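Universal stress protein (PDB 3LOQ) binds adenosine monophosphate and belongs to the universal stress protein family, though its precise cellular role has not been established. Local coordinates at residues Ile73-Tyr76 / Ile77-Ser81; Ala245-Glu249 / Ile250-Thr254; Gly133-Lys136 / Phe137-Ile140. All blocks are in the same frame, centred on the assembly; numbering follows the deposited sequence.

Contact 1: residues Ile73-Tyr76 / Ile77-Ser81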
# COMPACT_ATOMS: atom_id res chain seq x y z
N ILE A 73 10.80 20.67 -23.98
CA ILE A 73 9.82 19.77 -23.36
C ILE A 73 8.85 19.15 -24.36
O ILE A 73 7.64 19.14 -24.14
CB ILE A 73 9.05 20.45 -22.18
CG1 ILE A 73 7.84 21.25 -22.67
CG2 ILE A 73 9.97 21.36 -21.38
CD1 ILE A 73 6.97 21.77 -21.53
N ASP A 74 9.37 18.62 -25.46
CA ASP A 74 8.55 17.86 -26.39
C ASP A 74 9.39 16.74 -26.95
O ASP A 74 8.90 15.67 -27.32
CB ASP A 74 8.01 18.76 -27.51
CG ASP A 74 6.49 18.71 -27.61
OD1 ASP A 74 5.86 18.07 -26.75
OD2 ASP A 74 5.93 19.32 -28.54
N HIS A 75 10.69 16.99 -26.99
CA HIS A 75 11.67 15.95 -27.20
C HIS A 75 11.68 15.07 -25.95
O HIS A 75 11.92 13.86 -26.02
CB HIS A 75 13.05 16.58 -27.44
CG HIS A 75 14.17 15.59 -27.57
ND1 HIS A 75 14.23 14.66 -28.58
CD2 HIS A 75 15.28 15.41 -26.82
CE1 HIS A 75 15.33 13.94 -28.45
NE2 HIS A 75 15.98 14.37 -27.38
N TYR A 76 11.42 15.69 -24.81
CA TYR A 76 11.38 14.97 -23.53
C TYR A 76 10.20 14.01 -23.46
O TYR A 76 10.36 12.84 -23.07
CB TYR A 76 11.35 15.97 -22.37
CG TYR A 76 11.28 15.36 -20.98
CD1 TYR A 76 12.42 14.86 -20.35
CD2 TYR A 76 10.07 15.30 -20.29
CE1 TYR A 76 12.36 14.32 -19.08
CE2 TYR A 76 10.00 14.75 -19.02
CZ TYR A 76 11.14 14.26 -18.42
OH TYR A 76 11.07 13.72 -17.15
N ILE A 77 9.02 14.48 -23.85
CA ILE A 77 7.86 13.60 -23.95
C ILE A 77 8.22 12.43 -24.85
O ILE A 77 7.80 11.29 -24.61
CB ILE A 77 6.63 14.31 -24.55
CG1 ILE A 77 6.13 15.42 -23.63
CG2 ILE A 77 5.50 13.32 -24.80
CD1 ILE A 77 7.07 16.58 -23.54
N ASP A 78 9.01 12.70 -25.88
CA ASP A 78 9.35 11.67 -26.84
C ASP A 78 10.43 10.72 -26.34
O ASP A 78 10.32 9.51 -26.49
CB ASP A 78 9.75 12.29 -28.18
CG ASP A 78 9.68 11.29 -29.31
OD1 ASP A 78 8.55 10.92 -29.68
OD2 ASP A 78 10.76 10.86 -29.81
N GLU A 79 11.50 11.26 -25.76
CA GLU A 79 12.48 10.44 -25.08
C GLU A 79 11.73 9.51 -24.13
O GLU A 79 11.84 8.29 -24.22
CB GLU A 79 13.46 11.30 -24.28
CG GLU A 79 14.41 12.13 -25.12
CD GLU A 79 15.75 11.46 -25.30
OE1 GLU A 79 16.05 10.52 -24.54
OE2 GLU A 79 16.50 11.88 -26.21
N MSE A 80 10.96 10.11 -23.22
CA MSE A 80 10.30 9.33 -22.17
C MSE A 80 9.35 8.28 -22.72
O MSE A 80 9.34 7.15 -22.25
CB MSE A 80 9.58 10.24 -21.17
CG MSE A 80 10.52 11.07 -20.31
SE MSE A 80 12.16 10.11 -19.81
CE MSE A 80 12.55 11.05 -18.14
N SER A 81 8.58 8.64 -23.74
CA SER A 81 7.62 7.72 -24.33
C SER A 81 8.30 6.50 -24.94
O SER A 81 7.78 5.39 -24.85
CB SER A 81 6.80 8.43 -25.39
OG SER A 81 6.13 9.54 -24.83

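Contact 2: residues Ala245-Glu249 / Ile250-Thr254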
# COMPACT_ATOMS: atom_id res chain seq x y z
N ALA A 245 8.26 -3.25 16.04
CA ALA A 245 8.75 -4.20 17.01
C ALA A 245 7.84 -5.42 17.05
O ALA A 245 8.31 -6.54 17.16
CB ALA A 245 8.84 -3.56 18.38
N LYS A 246 6.53 -5.19 16.96
CA LYS A 246 5.58 -6.30 16.98
C LYS A 246 5.74 -7.12 15.73
O LYS A 246 5.77 -8.34 15.79
CB LYS A 246 4.14 -5.80 17.04
CG LYS A 246 3.38 -6.18 18.30
CD LYS A 246 3.52 -7.63 18.69
CE LYS A 246 3.32 -7.74 20.19
NZ LYS A 246 4.12 -8.83 20.84
N ARG A 247 5.82 -6.44 14.58
CA ARG A 247 5.96 -7.13 13.31
C ARG A 247 7.12 -8.13 13.36
O ARG A 247 7.03 -9.25 12.85
CB ARG A 247 6.20 -6.14 12.16
CG ARG A 247 6.07 -6.82 10.79
CD ARG A 247 7.27 -6.64 9.89
NE ARG A 247 8.53 -7.11 10.47
CZ ARG A 247 9.00 -8.35 10.34
NH1 ARG A 247 8.31 -9.26 9.68
NH2 ARG A 247 10.16 -8.68 10.88
N GLU A 248 8.22 -7.70 13.97
CA GLU A 248 9.40 -8.54 14.12
C GLU A 248 9.10 -9.69 15.08
O GLU A 248 9.45 -10.84 14.84
CB GLU A 248 10.56 -7.70 14.66
CG GLU A 248 11.70 -8.50 15.26
CD GLU A 248 12.58 -9.18 14.22
OE1 GLU A 248 12.09 -10.11 13.55
OE2 GLU A 248 13.75 -8.78 14.09
N GLU A 249 8.43 -9.36 16.16
CA GLU A 249 8.24 -10.29 17.25
C GLU A 249 7.40 -11.50 16.84
O GLU A 249 7.63 -12.60 17.31
CB GLU A 249 7.61 -9.56 18.41
CG GLU A 249 7.70 -10.25 19.73
CD GLU A 249 7.06 -9.43 20.82
OE1 GLU A 249 6.96 -8.19 20.62
OE2 GLU A 249 6.64 -10.01 21.85
N ILE A 250 6.43 -11.29 15.96
CA ILE A 250 5.54 -12.35 15.50
C ILE A 250 5.79 -12.69 14.03
O ILE A 250 5.06 -13.47 13.43
CB ILE A 250 4.08 -11.92 15.59
CG1 ILE A 250 3.87 -10.66 14.74
CG2 ILE A 250 3.66 -11.65 17.03
CD1 ILE A 250 2.54 -10.01 14.98
N ASN A 251 6.82 -12.09 13.45
CA ASN A 251 7.09 -12.24 12.02
C ASN A 251 5.90 -12.02 11.08
O ASN A 251 5.65 -12.83 10.19
CB ASN A 251 7.76 -13.58 11.75
CG ASN A 251 9.23 -13.53 12.03
OD1 ASN A 251 10.00 -12.90 11.28
ND2 ASN A 251 9.64 -14.14 13.14
N ALA A 252 5.18 -10.92 11.26
CA ALA A 252 4.08 -10.59 10.37
C ALA A 252 4.59 -10.52 8.94
O ALA A 252 5.70 -10.07 8.69
CB ALA A 252 3.46 -9.24 10.79
N THR A 253 3.77 -10.96 7.98
CA THR A 253 4.14 -10.90 6.56
C THR A 253 3.67 -9.61 5.85
O THR A 253 4.13 -9.29 4.76
CB THR A 253 3.57 -12.12 5.83
OG1 THR A 253 2.16 -12.21 6.09
CG2 THR A 253 4.23 -13.39 6.35
N THR A 254 2.76 -8.87 6.48
CA THR A 254 2.36 -7.58 5.94
C THR A 254 1.75 -6.78 7.07
O THR A 254 1.31 -7.35 8.07
CB THR A 254 1.39 -7.74 4.75
OG1 THR A 254 1.15 -6.48 4.12
CG2 THR A 254 0.08 -8.32 5.21

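Contact 3: residues Gly133-Lys136 / Phe137-Ile140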
# COMPACT_ATOMS: atom_id res chain seq x y z
N GLY A 133 12.27 4.24 -0.44
CA GLY A 133 12.62 4.21 0.98
C GLY A 133 13.46 5.40 1.44
O GLY A 133 14.24 5.29 2.39
N ALA A 134 13.29 6.55 0.79
CA ALA A 134 14.09 7.73 1.12
C ALA A 134 13.82 8.18 2.55
O ALA A 134 12.71 8.01 3.08
CB ALA A 134 13.80 8.88 0.12
N SER A 135 14.84 8.75 3.19
CA SER A 135 14.68 9.32 4.53
C SER A 135 13.69 10.48 4.48
O SER A 135 13.42 11.03 3.40
CB SER A 135 16.02 9.83 5.03
OG SER A 135 16.42 10.91 4.20
N LYS A 136 13.17 10.87 5.64
CA LYS A 136 12.29 12.02 5.73
C LYS A 136 12.92 13.21 4.98
O LYS A 136 12.28 13.85 4.16
CB LYS A 136 12.01 12.41 7.19
CG LYS A 136 11.02 11.50 7.95
CD LYS A 136 11.01 11.91 9.43
CE LYS A 136 10.11 11.00 10.29
NZ LYS A 136 8.87 10.60 9.54
N PHE A 137 14.20 13.46 5.26
CA PHE A 137 14.91 14.58 4.66
C PHE A 137 14.91 14.51 3.14
O PHE A 137 14.60 15.50 2.48
CB PHE A 137 16.35 14.67 5.19
CG PHE A 137 17.29 15.52 4.34
CD1 PHE A 137 17.05 16.89 4.14
CD2 PHE A 137 18.43 14.97 3.76
CE1 PHE A 137 17.93 17.69 3.37
CE2 PHE A 137 19.32 15.75 2.98
CZ PHE A 137 19.07 17.12 2.79
N LYS A 138 15.27 13.36 2.60
CA LYS A 138 15.32 13.21 1.16
C LYS A 138 13.91 13.29 0.57
O LYS A 138 13.73 13.80 -0.51
CB LYS A 138 16.00 11.89 0.75
CG LYS A 138 17.51 11.88 0.94
CD LYS A 138 18.18 12.89 0.04
CE LYS A 138 19.69 12.92 0.26
NZ LYS A 138 20.34 11.65 -0.20
N LYS A 139 12.92 12.76 1.28
CA LYS A 139 11.55 12.89 0.79
C LYS A 139 11.18 14.38 0.64
O LYS A 139 10.60 14.81 -0.36
CB LYS A 139 10.56 12.18 1.73
CG LYS A 139 10.50 10.67 1.54
CD LYS A 139 9.27 10.08 2.23
CE LYS A 139 9.20 8.56 2.10
NZ LYS A 139 10.09 7.92 3.09
N ILE A 140 11.56 15.17 1.62
CA ILE A 140 11.24 16.59 1.60
C ILE A 140 12.08 17.31 0.56
O ILE A 140 11.56 18.08 -0.24
CB ILE A 140 11.42 17.20 2.99
CG1 ILE A 140 10.32 16.66 3.91
CG2 ILE A 140 11.40 18.72 2.92
CD1 ILE A 140 10.74 16.55 5.37

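Contact 1: residues Ile73-Tyr76 / Ile77-Ser81
Y76 and M80, a selenomethionine in this crystal, make a Met-aromatic contact one turn apart on the first turns of helix 75-97. This is the packed side of the contact, and it faces strand 52-60 of the nucleotide-binding fold. M80 CG sits over one face of the Y76 ring, 3.9 Å from its centroid and 14° off the ring normal, a CH-pi contact displaced toward the rim. With CG anti to its own carbonyl carbon (chi1 -68°) and a second bend at chi2, the M80 chain is carried across the phenol, so that SE lies obliquely at 4.8 Å from the Y76 centroid and CE comes down beside the hydroxyl end. I59 touches both residues as well as I77, and L61 and K63 also lie against the tyrosine. Y76 OH is hydrogen-bonded to the backbone O of N60, which ties the ring to the end of the strand; the Y76 side chain stands about 7 Å from the bound AMP, so this packing belongs to the surroundings of the nucleotide rather than to its first shell.

The other side is looser and faces solvent. D74 holds the N-cap position without a capping bond from its side chain, and its carbonyl O accepts a weak bond from D78 N. After this weak first bond the helical bonds are well formed: E79 N to H75 O at 2.6 Å and M80 N to Y76 O at 2.8 Å. H75 and E79 are exposed: the glutamate CG lies over one face of the imidazole, while the carboxylate plane is turned 75° from the ring. The bend at chi2 of E79 turns its carboxylate toward the NE2 corner of H75, bringing E79 OE2 to 2.8 Å from H75 NE2.

Contact 2: residues Ala245-Glu249 / Ile250-Thr254
R247 reaches back alongside A252 where helix 239-249 ends in a Schellman motif. Its CG starts anti to the backbone N (chi1 -169°), and bends at chi2 and chi3 then bring the guanidinium back toward the residues that follow the helix. There NH1 donates to A252 O at 2.9 Å, the oxygen lying at the edge of the guanidinium and near its plane, and the nitrogen in turn lying in the carbonyl plane of A252. Lower on the same chain, R247 CG packs on A252 CB at 3.6 Å, so one arginine meets both the methyl and the carbonyl of this residue.

N251, with positive phi, is the C-prime residue: A252 N bonds to R247 O at 3.0 Å, in the carbonyl plane and on a lone pair, while N251 N makes a weak bond to E248 O. The side chains of E248 and N251 lie side by side and point the same way, with carboxylate and amide planes 77° apart. I250 turns the other way; its CG1 runs over K246 O at 3.2 Å, the oxygen that also accepts from I250 N, and its side chain reaches H202 and H233 of the neighbouring strands.

Charge is shared out along the helix end: K246 NZ pairs with E249 OE1 at 2.9 Å, and R247 NH2 more loosely with E248 OE1 at 3.6 Å. Because a helix C-terminus concentrates carbonyl oxygens, the cationic R247 probably offsets part of that negative potential while clasping the turn that leads into strand 254-258.

Contact 3: residues Gly133-Lys136 / Phe137-Ile140
The N-terminus of helix 136-142 is capped by S135, in the loop that follows strand 126-130 and borders the AMP pocket of the universal stress protein fold. S135 OG accepts from K138 N at 3.1 Å, with an N-H...O angle of 167°. The hydroxyl is placed for this by chi1 of 65°, which sets OG between the residue's own backbone N and carbonyl carbon and turns it toward the first turn of the helix. The carbonyl of S135 is used as well, taking K139 N at 2.8 Å, and I140 N continues the ladder by donating to K136 O.

A134, just ahead of the cap, packs its methyl against the first turn: CB is 3.8 Å from K138 CB and 4.0 Å from K139 CG. Its carbonyl is taken by the tip of the second of these lysines: K139 NZ donates to A134 O at 2.6 Å, tilted 15° from the carbonyl plane. The K139 chain is extended as far as CE and bends at chi4, which brings the ammonium back to the loop. That ammonium also forms a salt bridge with E275, and it belongs to a side chain about 5 Å from the bound AMP. K139 lies near S144, while A134 lies beside R132, both AMP-binding residues.

K136 NZ reaches the same carboxylate of E275 and the carbonyl O of I269. The capped turn is thereby joined to the second half of the chain, with helix 273-280 meeting the two lysines and I140 set against M266, I269 and L270 of helix 265-271.

Along the chain contact 1 comes first, then contact 3, then contact 2. Contacts 1 and 3 both lie in the first, AMP-binding universal stress protein half, their centres 28 Å apart, at the start of helix 75-97 and of helix 136-142; each brings one side chain near the bound AMP, Y76 to about 7 Å and K139 to about 5 Å, though their nearest atoms remain about 17 Å apart. Contact 2 lies in the second such half and closes helix 239-249, about 44 Å between centres from contact 1 and on the opposite side of the chain's centre, away from the AMP site. Contact 3, its centre 24 Å from that of contact 2, reaches across to helices 265-271 and 273-280, linking the two halves.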